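Local coordinates for Lin0861 protein (Listeria innocua, PDB 3O60) that is of unknown function but is probably a TetR-type transcriptional regulator, with an N-terminal helix-turn-helix DNA-binding domain and an all-helical C-terminal domain, at residues 96-101 against 171-176. Residues are numbered along the deposited sequence; the frame is centred on the assembly and turned at random.
With SO4 (sulfate ion), chain C.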
ATOM      1  N   LEU A  96       3.459  -9.480  -6.452  1.00 58.09           N
ATOM      2  CA  LEU A  96       2.884  -8.758  -5.336  1.00 56.09           C
ATOM      3  C   LEU A  96       3.599  -9.048  -4.030  1.00 56.51           C
ATOM      4  O   LEU A  96       3.903  -8.132  -3.282  1.00 57.35           O
ATOM      5  CB  LEU A  96       1.406  -9.098  -5.185  1.00 57.17           C
ATOM      6  CG  LEU A  96       0.722  -8.483  -3.968  1.00 57.05           C
ATOM      7  CD1 LEU A  96      -0.538  -9.234  -3.632  1.00 56.71           C
ATOM      8  CD2 LEU A  96       1.665  -8.482  -2.796  1.00 57.95           C
ATOM      9  N   ILE A  97       3.936 -10.296  -3.827  1.00 55.17           N
ATOM     10  CA  ILE A  97       4.639 -10.683  -2.656  1.00 54.77           C
ATOM     11  C   ILE A  97       5.957 -10.031  -2.694  1.00 53.21           C
ATOM     12  O   ILE A  97       6.366  -9.431  -1.758  1.00 52.23           O
ATOM     13  CB  ILE A  97       4.846 -12.151  -2.637  1.00 50.07           C
ATOM     14  CG1 ILE A  97       3.577 -12.818  -2.180  1.00 52.97           C
ATOM     15  CG2 ILE A  97       5.872 -12.489  -1.663  1.00 51.22           C
ATOM     16  CD1 ILE A  97       3.586 -14.242  -2.365  1.00 53.54           C
ATOM     17  N   LEU A  98       6.634 -10.140  -3.804  1.00 53.56           N
ATOM     18  CA  LEU A  98       7.937  -9.565  -3.897  1.00 53.49           C
ATOM     19  C   LEU A  98       7.915  -8.139  -3.507  1.00 56.67           C
ATOM     20  O   LEU A  98       8.670  -7.718  -2.671  1.00 58.50           O
ATOM     21  CB  LEU A  98       8.412  -9.622  -5.310  1.00 55.85           C
ATOM     22  CG  LEU A  98       8.808 -10.973  -5.857  1.00 57.72           C
ATOM     23  CD1 LEU A  98       9.790 -10.774  -6.951  1.00 61.42           C
ATOM     24  CD2 LEU A  98       9.371 -11.839  -4.797  1.00 52.72           C
ATOM     25  N   ARG A  99       7.059  -7.380  -4.157  1.00 56.09           N
ATOM     26  CA  ARG A  99       6.899  -5.958  -3.898  1.00 55.66           C
ATOM     27  C   ARG A  99       6.793  -5.639  -2.449  1.00 55.26           C
ATOM     28  O   ARG A  99       7.150  -4.586  -2.010  1.00 56.15           O
ATOM     29  CB  ARG A  99       5.616  -5.475  -4.531  1.00 55.22           C
ATOM     30  CG  ARG A  99       5.728  -5.115  -5.965  1.00 56.65           C
ATOM     31  CD  ARG A  99       4.472  -4.505  -6.427  1.00 53.90           C
ATOM     32  NE  ARG A  99       3.849  -5.289  -7.459  1.00 55.11           N
ATOM     33  CZ  ARG A  99       2.596  -5.672  -7.414  1.00 54.47           C
ATOM     34  NH1 ARG A  99       1.854  -5.339  -6.398  1.00 52.23           N
ATOM     35  NH2 ARG A  99       2.089  -6.394  -8.371  1.00 54.37           N
ATOM     36  N   THR A 100       6.258  -6.569  -1.708  1.00 56.76           N
ATOM     37  CA  THR A 100       6.008  -6.365  -0.326  1.00 55.85           C
ATOM     38  C   THR A 100       7.263  -6.588   0.443  1.00 54.46           C
ATOM     39  O   THR A 100       7.490  -5.964   1.415  1.00 55.17           O
ATOM     40  CB  THR A 100       4.964  -7.332   0.117  1.00 56.35           C
ATOM     41  OG1 THR A 100       3.783  -7.074  -0.627  1.00 57.66           O
ATOM     42  CG2 THR A 100       4.654  -7.135   1.538  1.00 54.79           C
ATOM     43  N   ILE A 101       8.105  -7.485   0.011  1.00 51.67           N
ATOM     44  CA  ILE A 101       9.322  -7.674   0.739  1.00 52.86           C
ATOM     45  C   ILE A 101      10.168  -6.444   0.542  1.00 53.89           C
ATOM     46  O   ILE A 101      10.876  -6.004   1.404  1.00 53.98           O
ATOM     47  CB  ILE A 101      10.045  -8.917   0.274  1.00 52.40           C
ATOM     48  CG1 ILE A 101       9.178 -10.121   0.529  1.00 52.21           C
ATOM     49  CG2 ILE A 101      11.272  -9.106   1.051  1.00 49.99           C
ATOM     50  CD1 ILE A 101       9.685 -11.329  -0.046  1.00 48.92           C
ATOM     51  N   GLN A 171      14.209  -9.651 -12.139  1.00 60.66           N
ATOM     52  CA  GLN A 171      15.351 -10.496 -11.844  1.00 60.69           C
ATOM     53  C   GLN A 171      14.970 -11.600 -10.865  1.00 63.40           C
ATOM     54  O   GLN A 171      15.360 -12.750 -11.031  1.00 62.92           O
ATOM     55  CB  GLN A 171      16.481  -9.657 -11.259  1.00 61.42           C
ATOM     56  CG  GLN A 171      17.028  -8.624 -12.210  1.00 62.37           C
ATOM     57  CD  GLN A 171      18.268  -7.946 -11.686  1.00 64.81           C
ATOM     58  OE1 GLN A 171      18.411  -7.734 -10.488  1.00 64.63           O
ATOM     59  NE2 GLN A 171      19.173  -7.598 -12.583  1.00 62.11           N
ATOM     60  N   LEU A 172      14.225 -11.232  -9.834  1.00 62.18           N
ATOM     61  CA  LEU A 172      13.836 -12.172  -8.797  1.00 60.26           C
ATOM     62  C   LEU A 172      12.971 -13.283  -9.355  1.00 60.02           C
ATOM     63  O   LEU A 172      13.105 -14.432  -8.965  1.00 62.20           O
ATOM     64  CB  LEU A 172      13.117 -11.452  -7.664  1.00 58.95           C
ATOM     65  CG  LEU A 172      13.964 -10.407  -6.944  1.00 60.63           C
ATOM     66  CD1 LEU A 172      13.123  -9.601  -5.985  1.00 60.82           C
ATOM     67  CD2 LEU A 172      15.108 -11.071  -6.221  1.00 58.40           C
ATOM     68  N   VAL A 173      12.055 -12.931 -10.244  1.00 60.11           N
ATOM     69  CA  VAL A 173      11.181 -13.919 -10.839  1.00 61.23           C
ATOM     70  C   VAL A 173      12.003 -14.909 -11.637  1.00 61.83           C
ATOM     71  O   VAL A 173      11.736 -16.103 -11.618  1.00 61.84           O
ATOM     72  CB  VAL A 173      10.146 -13.279 -11.771  1.00 62.28           C
ATOM     73  CG1 VAL A 173       9.158 -14.322 -12.249  1.00 64.71           C
ATOM     74  CG2 VAL A 173       9.430 -12.148 -11.070  1.00 60.00           C
ATOM     75  N   GLU A 174      12.983 -14.403 -12.375  1.00 60.93           N
ATOM     76  CA  GLU A 174      13.842 -15.274 -13.155  1.00 61.67           C
ATOM     77  C   GLU A 174      14.626 -16.190 -12.232  1.00 64.16           C
ATOM     78  O   GLU A 174      14.728 -17.388 -12.474  1.00 62.56           O
ATOM     79  CB  GLU A 174      14.808 -14.449 -14.001  1.00 56.77           C
ATOM     80  N   LEU A 175      15.214 -15.614 -11.191  1.00 63.77           N
ATOM     81  CA  LEU A 175      15.941 -16.404 -10.215  1.00 62.13           C
ATOM     82  C   LEU A 175      15.012 -17.360  -9.488  1.00 63.32           C
ATOM     83  O   LEU A 175      15.333 -18.523  -9.301  1.00 64.63           O
ATOM     84  CB  LEU A 175      16.637 -15.497  -9.208  1.00 60.71           C
ATOM     85  CG  LEU A 175      17.994 -14.949  -9.634  1.00 64.36           C
ATOM     86  CD1 LEU A 175      18.370 -13.754  -8.789  1.00 64.71           C
ATOM     87  CD2 LEU A 175      19.051 -16.018  -9.543  1.00 65.64           C
ATOM     88  N   ILE A 176      13.861 -16.869  -9.056  1.00 62.20           N
ATOM     89  CA  ILE A 176      12.955 -17.716  -8.311  1.00 62.11           C
ATOM     90  C   ILE A 176      12.556 -18.859  -9.213  1.00 62.14           C
ATOM     91  O   ILE A 176      12.548 -20.012  -8.806  1.00 61.16           O
ATOM     92  CB  ILE A 176      11.685 -16.957  -7.920  1.00 61.72           C
ATOM     93  CG1 ILE A 176      11.892 -16.204  -6.612  1.00 57.93           C
ATOM     94  CG2 ILE A 176      10.521 -17.907  -7.790  1.00 61.03           C
ATOM     95  CD1 ILE A 176      10.612 -15.743  -5.990  1.00 58.05           C
TER
HETATM   96  S   SO4 C 186       6.748  -5.360 -10.502  1.00 77.44           S
HETATM   97  O1  SO4 C 186       6.505  -6.205  -9.335  1.00 67.86           O
HETATM   98  O2  SO4 C 186       5.531  -5.435 -11.313  1.00 73.87           O
HETATM   99  O3  SO4 C 186       7.091  -3.996 -10.075  1.00 66.76           O
HETATM  100  O4  SO4 C 186       7.873  -5.863 -11.293  1.00 75.56           O
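The carbonyl oxygen of Ile97 accepts two backbone bonds, from Ile101 N and from Thr100 N, the latter at 2.9 Å. It lies in helix 90-103, which packs against helix 169-182, the last helix of the chain. Both belong to the all-helical C-terminal domain that follows the helix-turn-helix in what is probably a TetR-family fold. The axes of the short segments 96-101 and 171-176 approach to 11.2 Å and are inclined at 118°, so this is a steep, fairly wide helix crossing. No hydrogen bond spans it; the contact is apolar.

Leu98 carries it. With chi1 at -72°, its CG turns away from the carbonyl carbon, and the side chain points toward helix 169-182, where it meets Leu172. Leu98 CD1 lies 3.5 Å from Leu172 CB and also touches Leu172 CD1. The two side chains run alongside each other in opposite senses, overlapping rather than meeting end on. Leu98 CD1 is also 4.4 Å from Val173 CG2. The other branch, Leu98 CD2, lies 4.3 Å from Ile176 CD1. One leucine thus bridges positions on two successive turns of the C-terminal helix. Leu98 also packs on Leu156 of helix 144-162, which places it where three helices meet. Leu172 reaches Gln102, and Val173 leans on Glu91 and Gln94, extending the contact both ways along helix 90-103.

On another side of this helix, Thr100 OG1 donates to Leu96 O at 2.9 Å, back across one turn. The Arg99 chain bends at chi3 and lays one guanidinium face over Leu96 CA. A sulfate, probably from the crystallisation liquor, lies at the guanidinium edge, where Arg99 NE makes a weak hydrogen bond of 3.4 Å to sulfate O1.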